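Local coordinates for translation initiation factor eif-2b-like protein (Chaetomium thermophilum, PDB 4ZEO) that is the delta subunit of eIF2B, the guanine nucleotide exchange factor of translation initiation, and probably works within its regulatory subcomplex, at residues C223-N228 with E393-D398; R231-K236 with E251-W256; V311-D316 with V336-N341; S347-A352 with A384-I389; G373-A378 with D427-R432. One frame throughout, in Å; residues are numbered along the deposited sequence.

Interaction 1 of 5, residues C223-N228 with E393-D398; sequences CFAMGN and ETINFD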
# COMPACT_ATOMS: atom_id res chain seq x y z
N CYS A 223 -7.78 5.49 3.02
CA CYS A 223 -6.36 5.74 2.79
C CYS A 223 -6.16 6.59 1.50
O CYS A 223 -7.10 6.76 0.71
CB CYS A 223 -5.61 4.40 2.70
SG CYS A 223 -6.29 3.18 1.50
N PHE A 224 -4.95 7.12 1.30
CA PHE A 224 -4.67 7.93 0.12
C PHE A 224 -4.90 7.13 -1.17
O PHE A 224 -5.40 7.68 -2.15
CB PHE A 224 -3.22 8.44 0.14
CG PHE A 224 -2.97 9.52 1.13
CD1 PHE A 224 -4.02 10.20 1.72
CD2 PHE A 224 -1.69 9.86 1.49
CE1 PHE A 224 -3.78 11.20 2.66
CE2 PHE A 224 -1.46 10.87 2.43
CZ PHE A 224 -2.52 11.53 3.01
N ALA A 225 -4.58 5.83 -1.12
CA ALA A 225 -4.70 4.95 -2.28
C ALA A 225 -6.13 4.92 -2.82
O ALA A 225 -6.36 5.09 -4.03
CB ALA A 225 -4.23 3.53 -1.93
N MET A 226 -7.08 4.75 -1.89
CA MET A 226 -8.49 4.78 -2.21
C MET A 226 -8.90 6.17 -2.68
O MET A 226 -9.60 6.31 -3.67
CB MET A 226 -9.32 4.37 -0.99
CG MET A 226 -9.26 2.89 -0.67
SD MET A 226 -9.98 2.47 0.93
CE MET A 226 -11.71 2.74 0.54
N GLY A 227 -8.43 7.20 -1.99
CA GLY A 227 -8.76 8.55 -2.37
C GLY A 227 -8.29 8.84 -3.78
O GLY A 227 -9.03 9.44 -4.58
N ASN A 228 -7.06 8.42 -4.10
CA ASN A 228 -6.48 8.65 -5.43
C ASN A 228 -7.22 7.89 -6.52
O ASN A 228 -7.54 8.44 -7.58
CB ASN A 228 -4.99 8.29 -5.45
CG ASN A 228 -4.13 9.33 -4.76
OD1 ASN A 228 -4.42 10.52 -4.86
ND2 ASN A 228 -3.07 8.88 -4.07
N GLU A 393 4.24 2.22 -3.33
CA GLU A 393 3.58 2.39 -4.63
C GLU A 393 3.19 3.86 -4.77
O GLU A 393 2.85 4.50 -3.79
CB GLU A 393 2.34 1.49 -4.73
CG GLU A 393 2.63 -0.00 -4.60
CD GLU A 393 2.61 -0.53 -3.14
OE1 GLU A 393 2.71 0.27 -2.16
OE2 GLU A 393 2.48 -1.76 -2.97
N THR A 394 3.20 4.36 -5.99
CA THR A 394 2.91 5.77 -6.25
C THR A 394 1.50 6.14 -5.82
O THR A 394 1.26 7.28 -5.43
CB THR A 394 3.08 6.15 -7.75
OG1 THR A 394 2.21 5.36 -8.55
CG2 THR A 394 4.49 5.94 -8.19
N ILE A 395 0.59 5.18 -5.90
CA ILE A 395 -0.84 5.39 -5.58
C ILE A 395 -1.04 5.76 -4.08
O ILE A 395 -2.06 6.32 -3.69
CB ILE A 395 -1.69 4.12 -5.95
CG1 ILE A 395 -3.19 4.40 -6.00
CG2 ILE A 395 -1.43 2.96 -4.98
CD1 ILE A 395 -3.67 5.05 -7.25
N ASN A 396 -0.04 5.43 -3.26
CA ASN A 396 -0.04 5.75 -1.83
C ASN A 396 0.44 7.19 -1.54
O ASN A 396 0.35 7.64 -0.40
CB ASN A 396 0.84 4.74 -1.07
CG ASN A 396 0.21 3.35 -0.96
OD1 ASN A 396 -0.97 3.22 -0.65
ND2 ASN A 396 0.99 2.32 -1.24
N PHE A 397 0.97 7.88 -2.54
CA PHE A 397 1.39 9.27 -2.37
C PHE A 397 0.22 10.23 -2.33
O PHE A 397 -0.79 10.03 -3.01
CB PHE A 397 2.33 9.72 -3.50
CG PHE A 397 3.73 9.19 -3.38
CD1 PHE A 397 3.95 7.82 -3.35
CD2 PHE A 397 4.81 10.04 -3.37
CE1 PHE A 397 5.23 7.31 -3.26
CE2 PHE A 397 6.10 9.55 -3.28
CZ PHE A 397 6.32 8.17 -3.23
N ASP A 398 0.36 11.26 -1.52
CA ASP A 398 -0.59 12.34 -1.53
C ASP A 398 -0.13 13.27 -2.64
O ASP A 398 0.84 13.98 -2.48
CB ASP A 398 -0.64 13.06 -0.19
CG ASP A 398 -1.73 14.09 -0.11
OD1 ASP A 398 -1.60 15.04 0.68
OD2 ASP A 398 -2.74 13.94 -0.83
O HOH W 1 -2.65 4.90 1.01
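Asn228 ND2 donates to Ile395 O and to Phe397 O of the loop opposite, each at 2.8 Å. Both oxygens lie close to the amide plane of Asn228. They are approached differently: the bond to Phe397 O runs nearly along the C=O axis, whereas the donor sits above the carbonyl plane of Ile395. Asn228 OD1 is held in turn by Arg231 NH1, one turn on in the helix. With both ends of the amide engaged, its rotation is well fixed.

Apolar atoms pack around this pair of bonds. Ile395 CG1 is anti to the backbone N (chi1 -164°), and CD1 at the end of that branch reaches Asn228 CB at 3.9 Å. Ile395 O also receives a CA-H...O contact from Ala225 CA at 3.3 Å.

Phe224 forms the other flank. Asn396 O lies in the ring plane at its edge, nearest CD2. The Asp398 carboxylate stacks over one face toward the rim, its plane 26° from the ring, with CB at 3.5 Å from Phe224 CE2. Asp398 is poorly ordered, so this stack is less certain.

A water accepts from Ala225 N and donates to Asn396 OD1, 2.9 Å away. Asn396 OD1 is also hydrogen-bonded to Ser174 OG of helix 174-191.

The contact joins the first turn of helix 224-239 to the loop after strand 387-391. Its chemistry is that of a helix side chain satisfying loop carbonyls: the oxygens of Ile395 and Phe397, not used by backbone bonds within 393-398, both accept from one side-chain amide.

Interaction 2 of 5, residues R231-K236 with E251-W256; sequences RLLKAK and EGLLEW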
# COMPACT_ATOMS: atom_id res chain seq x y z
N ARG A 231 -10.58 9.57 -7.26
CA ARG A 231 -10.43 10.79 -8.05
C ARG A 231 -10.19 10.43 -9.52
O ARG A 231 -10.80 11.04 -10.40
CB ARG A 231 -9.29 11.66 -7.51
CG ARG A 231 -8.91 12.84 -8.40
CD ARG A 231 -7.77 13.63 -7.79
NE ARG A 231 -6.73 12.71 -7.30
CZ ARG A 231 -5.80 12.14 -8.07
NH1 ARG A 231 -4.92 11.31 -7.52
NH2 ARG A 231 -5.72 12.41 -9.37
N LEU A 232 -9.34 9.43 -9.77
CA LEU A 232 -9.08 8.98 -11.15
C LEU A 232 -10.32 8.39 -11.83
O LEU A 232 -10.60 8.71 -12.98
CB LEU A 232 -7.95 7.96 -11.17
CG LEU A 232 -6.55 8.50 -10.84
CD1 LEU A 232 -5.54 7.38 -10.62
CD2 LEU A 232 -6.09 9.43 -11.95
N LEU A 233 -11.07 7.57 -11.10
CA LEU A 233 -12.29 6.97 -11.64
C LEU A 233 -13.33 8.02 -11.98
O LEU A 233 -13.97 7.97 -13.04
CB LEU A 233 -12.90 5.97 -10.64
CG LEU A 233 -14.27 5.36 -10.99
CD1 LEU A 233 -14.24 4.62 -12.31
CD2 LEU A 233 -14.74 4.42 -9.90
N LYS A 234 -13.54 8.98 -11.07
CA LYS A 234 -14.52 10.01 -11.33
C LYS A 234 -14.11 10.84 -12.54
O LYS A 234 -14.96 11.23 -13.34
CB LYS A 234 -14.72 10.89 -10.11
CG LYS A 234 -15.69 10.33 -9.11
CD LYS A 234 -15.65 11.14 -7.83
CE LYS A 234 -16.59 10.57 -6.78
NZ LYS A 234 -16.84 11.58 -5.73
N ALA A 235 -12.82 11.11 -12.70
CA ALA A 235 -12.36 11.81 -13.92
C ALA A 235 -12.69 10.98 -15.17
O ALA A 235 -13.14 11.53 -16.17
CB ALA A 235 -10.88 12.13 -13.86
N LYS A 236 -12.51 9.65 -15.10
CA LYS A 236 -12.84 8.76 -16.20
C LYS A 236 -14.31 8.83 -16.56
O LYS A 236 -14.66 8.92 -17.74
CB LYS A 236 -12.46 7.32 -15.86
CG LYS A 236 -11.09 6.91 -16.35
CD LYS A 236 -10.99 6.90 -17.89
CE LYS A 236 -11.98 5.93 -18.53
NZ LYS A 236 -11.90 6.01 -20.03
N GLU A 251 -17.96 -0.92 -20.38
CA GLU A 251 -16.82 -1.72 -20.78
C GLU A 251 -15.51 -0.92 -20.62
O GLU A 251 -14.48 -1.48 -20.26
CB GLU A 251 -17.00 -2.23 -22.21
CG GLU A 251 -16.15 -3.45 -22.49
CD GLU A 251 -16.47 -4.61 -21.54
OE1 GLU A 251 -17.66 -4.83 -21.23
OE2 GLU A 251 -15.52 -5.29 -21.08
N GLY A 252 -15.56 0.37 -20.94
CA GLY A 252 -14.43 1.26 -20.75
C GLY A 252 -14.00 1.40 -19.29
O GLY A 252 -12.81 1.47 -18.98
N LEU A 253 -14.97 1.53 -18.40
CA LEU A 253 -14.69 1.63 -16.97
C LEU A 253 -14.08 0.31 -16.45
O LEU A 253 -13.18 0.32 -15.63
CB LEU A 253 -15.96 1.98 -16.20
CG LEU A 253 -16.42 3.42 -16.27
CD1 LEU A 253 -17.73 3.57 -15.49
CD2 LEU A 253 -15.37 4.38 -15.71
N LEU A 254 -14.59 -0.81 -16.95
CA LEU A 254 -14.11 -2.12 -16.53
C LEU A 254 -12.66 -2.35 -16.97
O LEU A 254 -11.85 -2.89 -16.22
CB LEU A 254 -15.02 -3.22 -17.06
CG LEU A 254 -16.41 -3.26 -16.39
CD1 LEU A 254 -17.16 -4.54 -16.73
CD2 LEU A 254 -16.28 -3.13 -14.88
N GLU A 255 -12.32 -1.89 -18.17
CA GLU A 255 -10.96 -2.09 -18.63
C GLU A 255 -10.03 -1.07 -17.99
O GLU A 255 -8.85 -1.33 -17.79
CB GLU A 255 -10.91 -1.99 -20.15
CG GLU A 255 -11.73 -3.09 -20.79
CD GLU A 255 -12.00 -2.89 -22.27
OE1 GLU A 255 -11.36 -2.01 -22.89
OE2 GLU A 255 -12.86 -3.62 -22.81
N TRP A 256 -10.59 0.06 -17.60
CA TRP A 256 -9.83 1.05 -16.87
C TRP A 256 -9.49 0.59 -15.43
O TRP A 256 -8.41 0.85 -14.93
CB TRP A 256 -10.61 2.36 -16.86
CG TRP A 256 -9.90 3.40 -16.14
CD1 TRP A 256 -9.01 4.28 -16.66
CD2 TRP A 256 -9.96 3.64 -14.74
NE1 TRP A 256 -8.52 5.08 -15.65
CE2 TRP A 256 -9.09 4.70 -14.46
CE3 TRP A 256 -10.67 3.05 -13.69
CZ2 TRP A 256 -8.91 5.22 -13.17
CZ3 TRP A 256 -10.50 3.56 -12.38
CH2 TRP A 256 -9.62 4.64 -12.15
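Lys236 and Trp256 slide past each other in opposite directions where helices 224-239 and 246-277 pair as an antiparallel alpha-hairpin. The axes of the short segments run at 154° to each other and pass 11.0 Å apart, a spacing bridged by large side chains.

The tight part surrounds the Trp256 indole. Its CG is anti to the backbone N (chi1 -180°), and the ring reaches across to the partner helix. Lys236 CG sits over one face of the five-membered ring in a CH-pi contact, 3.3 Å from the centroid of that ring of Trp256. The lysine chain is bent at chi2 and chi3, and its methylenes stay against the indole. Leu232 CB comes to the ring edge, near its plane, 3.5 Å from Trp256 CZ2. Leu233 CB packs 3.8 Å from Trp256 CZ3. The backbone of helix 231-236 is close here too, for Leu233 N approaches Trp256 CH2.

Deeper in, Leu233 CD1 meets Leu253 CD2 at 3.6 Å, the two side chains crossing at about a right angle. Both leucines are buried. Leu233 also rests on Leu209 of helix 200-219, and Leu253 on Ile189 of helix 174-191, so this side of the hairpin faces the rest of the helical bundle.

The contact is looser toward the lysine tip, where Gly252 offers no side chain. On the way there the lysine draws off the ring, and Lys236 CE is 3.9 Å from Trp256 CD1.

Interaction 3 of 5, residues V311-D316 with V336-N341; sequences VTVLDD and VLYSPN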
# COMPACT_ATOMS: atom_id res chain seq x y z
N VAL A 311 19.53 -10.56 7.69
CA VAL A 311 18.40 -9.69 7.98
C VAL A 311 18.16 -9.57 9.48
O VAL A 311 18.16 -10.56 10.21
CB VAL A 311 17.12 -10.19 7.27
CG1 VAL A 311 15.93 -9.37 7.69
CG2 VAL A 311 17.32 -10.13 5.76
N THR A 312 18.00 -8.33 9.93
CA THR A 312 17.62 -8.07 11.29
C THR A 312 16.18 -7.60 11.26
O THR A 312 15.85 -6.65 10.56
CB THR A 312 18.53 -7.01 11.97
OG1 THR A 312 19.84 -7.56 12.16
CG2 THR A 312 17.97 -6.58 13.33
N VAL A 313 15.32 -8.29 11.99
CA VAL A 313 13.92 -7.91 12.06
C VAL A 313 13.59 -7.40 13.44
O VAL A 313 13.71 -8.11 14.43
CB VAL A 313 12.99 -9.09 11.69
CG1 VAL A 313 11.55 -8.64 11.73
CG2 VAL A 313 13.34 -9.60 10.30
N LEU A 314 13.17 -6.14 13.48
CA LEU A 314 12.81 -5.48 14.71
C LEU A 314 11.29 -5.50 14.80
O LEU A 314 10.63 -5.61 13.77
CB LEU A 314 13.36 -4.05 14.72
CG LEU A 314 14.88 -3.84 14.59
CD1 LEU A 314 15.20 -2.38 14.31
CD2 LEU A 314 15.59 -4.27 15.83
N ASP A 315 10.72 -5.43 16.01
CA ASP A 315 9.26 -5.51 16.08
C ASP A 315 8.64 -4.58 17.10
O ASP A 315 9.32 -3.95 17.90
CB ASP A 315 8.81 -6.94 16.39
CG ASP A 315 7.63 -7.39 15.52
OD1 ASP A 315 7.36 -8.61 15.52
OD2 ASP A 315 6.97 -6.54 14.87
N ASP A 316 7.31 -4.48 17.01
CA ASP A 316 6.48 -3.85 18.02
C ASP A 316 6.03 -4.99 18.94
O ASP A 316 5.40 -5.93 18.48
CB ASP A 316 5.28 -3.15 17.36
CG ASP A 316 4.39 -2.40 18.35
OD1 ASP A 316 4.26 -2.79 19.53
OD2 ASP A 316 3.76 -1.42 17.92
N VAL A 336 18.24 -14.84 9.93
CA VAL A 336 17.50 -13.73 10.50
C VAL A 336 17.73 -13.58 12.00
O VAL A 336 17.69 -14.56 12.76
CB VAL A 336 15.98 -13.87 10.25
CG1 VAL A 336 15.22 -12.69 10.87
CG2 VAL A 336 15.69 -13.98 8.75
N LEU A 337 17.98 -12.34 12.41
CA LEU A 337 18.05 -11.96 13.82
C LEU A 337 16.76 -11.23 14.20
O LEU A 337 16.41 -10.20 13.62
CB LEU A 337 19.26 -11.08 14.07
CG LEU A 337 19.64 -10.70 15.49
CD1 LEU A 337 19.74 -11.93 16.37
CD2 LEU A 337 20.95 -9.93 15.44
N TYR A 338 16.04 -11.79 15.15
CA TYR A 338 14.74 -11.24 15.49
C TYR A 338 14.72 -10.57 16.86
O TYR A 338 15.14 -11.14 17.86
CB TYR A 338 13.67 -12.34 15.47
CG TYR A 338 12.34 -11.83 15.92
CD1 TYR A 338 11.59 -11.01 15.08
CD2 TYR A 338 11.83 -12.12 17.18
CE1 TYR A 338 10.37 -10.51 15.48
CE2 TYR A 338 10.60 -11.62 17.60
CZ TYR A 338 9.87 -10.82 16.73
OH TYR A 338 8.65 -10.31 17.10
N SER A 339 14.16 -9.37 16.90
CA SER A 339 13.97 -8.70 18.17
C SER A 339 12.50 -8.32 18.30
O SER A 339 11.93 -7.73 17.38
CB SER A 339 14.86 -7.46 18.26
OG SER A 339 14.97 -7.05 19.60
N PRO A 340 11.87 -8.72 19.42
CA PRO A 340 10.46 -8.41 19.68
C PRO A 340 10.21 -6.93 19.94
O PRO A 340 9.06 -6.50 19.94
CB PRO A 340 10.15 -9.23 20.93
CG PRO A 340 11.45 -9.35 21.60
CD PRO A 340 12.43 -9.56 20.48
N ASN A 341 11.26 -6.18 20.21
CA ASN A 341 11.12 -4.77 20.58
C ASN A 341 12.18 -3.86 19.97
O ASN A 341 13.03 -4.31 19.21
CB ASN A 341 11.15 -4.62 22.09
CG ASN A 341 12.30 -5.37 22.71
OD1 ASN A 341 13.46 -5.10 22.42
ND2 ASN A 341 11.97 -6.30 23.60
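Val313 fits between two side chains of the next strand. One branch, Val313 CG2, meets Val336 CG1 at 3.7 Å, and the other, CG1, lies 4.1 Å from Tyr338 CD1. Val313 thus fills the dip between Val336 and Tyr338, which project from the same face of the sheet, and crosses both obliquely. Val311 continues that face, with CB against Val336 CG2.

The reverse face is simpler. Thr312 and Leu337 lie side by side and point the same way. Thr312 OG1 rests 4.0 Å from Leu337 CB. Farther along, Leu314 CD2 comes against Ser339 CB.

Beneath the side chains is a regular parallel ladder. Leu337 N binds Val311 O, Val313 N binds Leu337 O at 2.7 Å, and Ser339 N binds Val313 O. CA-H...O contacts fall between them.

Past the ladder, the tyrosine reaches back across the gap. Its CG is anti to the backbone N (chi1 176°). The ring passes Val313, and Tyr338 OH donates to Asp315 OD1 at 2.7 Å. The oxygen lies in the ring plane, using its anti lone pair, while the carboxylate as a whole stands nearly perpendicular to the ring, at 83°. Asp315 OD2 accepts weak bonds from Asp316 N and from Gly322 N of helix 321-331.

The two strands frame helix 321-331 in a beta-alpha-beta unit of the Rossmann-like sheet. The helix covers the Val311, Val336 and Tyr338 face, touching them through Leu329, Ala326 and Lys323. Strand 336-338 is an outermost strand of the sheet, and strand 285-289 flanks 310-314 on its other side.

Interaction 4 of 5, residues S347-A352 with A384-I389; sequences SKVPAA and AGAKVI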
# COMPACT_ATOMS: atom_id res chain seq x y z
N SER A 347 22.44 -0.22 18.88
CA SER A 347 23.15 -1.48 18.65
C SER A 347 22.67 -2.19 17.37
O SER A 347 23.47 -2.69 16.58
CB SER A 347 22.96 -2.40 19.85
OG SER A 347 23.40 -1.77 21.04
N LYS A 348 21.35 -2.28 17.20
CA LYS A 348 20.71 -3.04 16.13
C LYS A 348 20.93 -2.44 14.73
O LYS A 348 20.78 -3.14 13.72
CB LYS A 348 19.21 -3.19 16.40
CG LYS A 348 18.88 -3.72 17.78
CD LYS A 348 19.56 -5.01 18.10
CE LYS A 348 19.02 -5.59 19.41
NZ LYS A 348 17.68 -5.02 19.75
N VAL A 349 21.11 -1.12 14.66
CA VAL A 349 21.29 -0.45 13.36
C VAL A 349 22.68 0.18 13.17
O VAL A 349 22.85 1.37 13.37
CB VAL A 349 20.23 0.65 13.16
CG1 VAL A 349 20.07 0.96 11.71
CG2 VAL A 349 18.91 0.21 13.72
N PRO A 350 23.67 -0.60 12.72
CA PRO A 350 25.02 -0.07 12.52
C PRO A 350 25.08 0.79 11.26
O PRO A 350 24.15 0.74 10.46
CB PRO A 350 25.88 -1.31 12.34
CG PRO A 350 24.97 -2.48 12.68
CD PRO A 350 23.59 -2.02 12.34
N ALA A 351 26.17 1.52 11.06
CA ALA A 351 26.30 2.37 9.88
C ALA A 351 26.30 1.56 8.58
O ALA A 351 25.68 1.95 7.60
CB ALA A 351 27.58 3.19 9.97
N ALA A 352 26.98 0.42 8.59
CA ALA A 352 27.11 -0.40 7.38
C ALA A 352 25.80 -1.06 6.91
O ALA A 352 25.67 -1.42 5.75
CB ALA A 352 28.16 -1.44 7.58
N ALA A 384 23.20 6.95 12.65
CA ALA A 384 24.31 6.04 12.43
C ALA A 384 25.02 6.24 11.08
O ALA A 384 26.15 5.82 10.91
CB ALA A 384 23.80 4.59 12.55
N GLY A 385 24.35 6.87 10.11
CA GLY A 385 24.89 7.00 8.77
C GLY A 385 24.41 5.89 7.83
O GLY A 385 24.86 5.77 6.68
N ALA A 386 23.50 5.06 8.33
CA ALA A 386 22.94 3.97 7.56
C ALA A 386 21.89 4.46 6.55
O ALA A 386 21.16 5.43 6.81
CB ALA A 386 22.34 2.94 8.50
N LYS A 387 21.81 3.79 5.40
CA LYS A 387 20.81 4.13 4.40
C LYS A 387 19.40 3.72 4.84
O LYS A 387 19.18 2.62 5.36
CB LYS A 387 21.15 3.46 3.06
CG LYS A 387 21.82 4.38 2.06
CD LYS A 387 21.89 3.75 0.65
CE LYS A 387 22.91 2.64 0.54
NZ LYS A 387 24.29 3.20 0.50
N VAL A 388 18.43 4.60 4.61
CA VAL A 388 17.05 4.27 4.93
C VAL A 388 16.29 4.32 3.62
O VAL A 388 16.12 5.38 3.02
CB VAL A 388 16.44 5.21 6.00
CG1 VAL A 388 14.94 4.91 6.24
CG2 VAL A 388 17.21 5.10 7.31
N ILE A 389 15.87 3.14 3.16
CA ILE A 389 15.16 3.00 1.89
C ILE A 389 13.73 2.66 2.15
O ILE A 389 13.41 1.65 2.81
CB ILE A 389 15.78 1.91 1.00
CG1 ILE A 389 17.28 2.17 0.85
CG2 ILE A 389 15.12 1.88 -0.38
CD1 ILE A 389 17.95 1.31 -0.18
O HOH W 2 25.89 3.69 5.14
O HOH W 3 24.20 1.87 4.87
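Ala386 CB touches the edges of two successive peptides at their carbonyl oxygens, Pro350 O at 3.5 Å and Ala351 O at 3.6 Å. These peptide units are the flat groups of the contact, and alanine methyls meet them. Ala384 CB reaches Val349 O at 3.5 Å. In the reverse sense, Ala351 CB meets Ala384 O. The methyls and carbonyls of the two segments therefore alternate across the gap. Pro350 takes part mainly through its carbonyl.

The chain turns sharply here, at the end of helix 374-384. Gly385, with a phi of 95°, is the C-prime residue of a Schellman motif, in which Ala386 N returns to Ala381 O. The chain then enters strand 387-391 of the parallel sheet. The facing segment leaves helix 345-348 at Val349 and leads to strand 354-358, the neighbour of 387-391. The contact thus lies beside the entry of two adjacent strands. Val349 is buried, resting on Val355 and Ala381, and its CG1 approaches Ala386 CB at 4.4 Å.

Solvent enters on the side of Ala351 O. One water lies 3.0 Å from Ala351 O and within reach of Gly385 O. A second water accepts from Lys387 N at 3.1 Å and also faces Ala351 O. The acceptors around these waters outnumber their protons, so not every bond can be made at once. Ala351 O also takes a CA-H...O contact from Ala386 CA at 3.4 Å.

Interaction 5 of 5, residues G373-A378 with D427-R432; sequences GTADVA and DNTHER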
# COMPACT_ATOMS: atom_id res chain seq x y z
N GLY A 373 6.59 3.18 15.61
CA GLY A 373 7.91 2.60 15.83
C GLY A 373 8.81 2.61 14.59
O GLY A 373 10.02 2.46 14.71
N THR A 374 8.22 2.83 13.40
CA THR A 374 8.99 2.96 12.16
C THR A 374 9.92 4.17 12.20
O THR A 374 11.08 4.11 11.76
CB THR A 374 8.07 3.08 10.93
OG1 THR A 374 7.31 1.87 10.79
CG2 THR A 374 8.86 3.34 9.64
N ALA A 375 9.39 5.28 12.74
CA ALA A 375 10.13 6.53 12.85
C ALA A 375 11.37 6.39 13.74
O ALA A 375 12.42 6.95 13.42
CB ALA A 375 9.24 7.64 13.39
N ASP A 376 11.25 5.64 14.83
CA ASP A 376 12.39 5.46 15.73
C ASP A 376 13.51 4.72 15.00
O ASP A 376 14.68 5.07 15.14
CB ASP A 376 11.97 4.73 17.00
CG ASP A 376 10.88 5.46 17.73
OD1 ASP A 376 11.18 6.41 18.47
OD2 ASP A 376 9.71 5.11 17.55
N VAL A 377 13.13 3.71 14.21
CA VAL A 377 14.09 2.95 13.42
C VAL A 377 14.80 3.83 12.38
O VAL A 377 16.04 3.83 12.31
CB VAL A 377 13.39 1.78 12.69
CG1 VAL A 377 14.39 0.98 11.86
CG2 VAL A 377 12.71 0.88 13.69
N ALA A 378 14.03 4.61 11.62
CA ALA A 378 14.58 5.53 10.62
C ALA A 378 15.45 6.63 11.25
O ALA A 378 16.49 7.01 10.70
CB ALA A 378 13.46 6.16 9.80
N ASP A 427 2.85 6.24 13.09
CA ASP A 427 3.67 7.41 13.41
C ASP A 427 4.18 8.04 12.10
O ASP A 427 3.99 7.49 11.00
CB ASP A 427 4.82 7.06 14.38
CG ASP A 427 5.89 6.14 13.79
OD1 ASP A 427 5.95 5.94 12.56
OD2 ASP A 427 6.69 5.59 14.57
N ASN A 428 4.79 9.21 12.21
CA ASN A 428 5.27 9.92 11.04
C ASN A 428 6.79 9.93 10.92
O ASN A 428 7.49 10.38 11.82
CB ASN A 428 4.75 11.35 11.07
CG ASN A 428 5.01 12.08 9.79
OD1 ASN A 428 5.85 12.98 9.75
ND2 ASN A 428 4.32 11.68 8.72
N THR A 429 7.30 9.45 9.79
CA THR A 429 8.74 9.53 9.59
C THR A 429 9.05 10.70 8.67
O THR A 429 8.77 10.64 7.46
CB THR A 429 9.35 8.22 9.01
OG1 THR A 429 9.14 7.12 9.92
CG2 THR A 429 10.84 8.38 8.78
N HIS A 430 9.68 11.74 9.23
CA HIS A 430 10.02 12.97 8.48
C HIS A 430 10.99 12.60 7.36
O HIS A 430 11.81 11.70 7.53
CB HIS A 430 10.65 14.00 9.40
CG HIS A 430 10.75 15.36 8.80
ND1 HIS A 430 11.72 15.69 7.87
CD2 HIS A 430 10.07 16.51 9.05
CE1 HIS A 430 11.59 16.96 7.53
NE2 HIS A 430 10.61 17.48 8.24
N GLU A 431 10.89 13.27 6.21
CA GLU A 431 11.73 12.94 5.04
C GLU A 431 13.24 13.04 5.33
O GLU A 431 14.06 12.42 4.67
CB GLU A 431 11.36 13.82 3.86
CG GLU A 431 12.15 15.11 3.74
CD GLU A 431 11.91 15.79 2.41
OE1 GLU A 431 12.23 17.00 2.28
OE2 GLU A 431 11.41 15.10 1.49
N ARG A 432 13.59 13.83 6.33
CA ARG A 432 14.94 14.03 6.80
C ARG A 432 15.57 12.68 7.22
O ARG A 432 16.80 12.51 7.25
CB ARG A 432 14.90 15.08 7.93
CG ARG A 432 16.02 15.12 8.89
CD ARG A 432 15.59 15.76 10.25
NE ARG A 432 14.73 16.94 10.10
CZ ARG A 432 13.58 17.11 10.75
NH1 ARG A 432 12.85 18.20 10.55
NH2 ARG A 432 13.15 16.19 11.62
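Asp427 lays its carboxylate across the first turn of helix 374-384, over the backbone of Gly373 to Ala375. Its OD2 accepts two N-H groups. Gly373 N meets Asp427 OD2 from above the carboxylate plane at 2.6 Å, and Ala375 N reaches the same OD2 from the opposite face, on the syn side, at 3.3 Å. The carboxylate is held from both faces. The aspartate CG lies between its own backbone N and carbonyl carbon (chi1 67°), which brings the group round to the helix start.

Methyls pack beside this polar pair. Ala375 CB fits between Asp427 OD2 and Thr429 OG1, each 3.5 Å away. One turn on, Ala378 CB meets Thr429 CG2 at 3.6 Å. Thr374 CG2 also approaches Thr429 OG1, and the two threonines cross at about a right angle. The Thr374 hydroxyl itself binds Pro371 O.

Asp376 OD2 lies 4.3 Å from Asp427 OD2. The like charge would probably disfavour a charged Asp427, while the two N-H groups and the helix start would favour it.

Gly373 holds the N-cap position with a positive phi of 104°. Strand 426-429 carries the aspartate and is an outer strand of the small antiparallel sheet, bonded to 368-371. Thr374 and Ala378 also touch Leu357 of the large sheet. The arrangement is that of a strand carboxylate accepting N-H groups at the N-terminal end of a helix, here where the antiparallel sheet meets the Rossmann-like core.

In the fold
Interactions 1 and 2 share helix 224-239, and their centres lie 16 Å apart; interaction 2 lies within the helical part, and interaction 1 ties it to the loop after strand 387-391. Interactions 3, 4 and 5 gather at the other end, in the Rossmann-like part, with centres 13 to 17 Å from one another. Leu314 of interaction 3 touches Lys348 of interaction 4 and Val377 of interaction 5. Val388 of interaction 4 packs on Ala378 of interaction 5. Interactions 2 and 4 are about 43 Å apart between centres, on opposite sides of the chain's centre. Interaction 1 lies nearest the middle, its centre 8 Å from that of the chain.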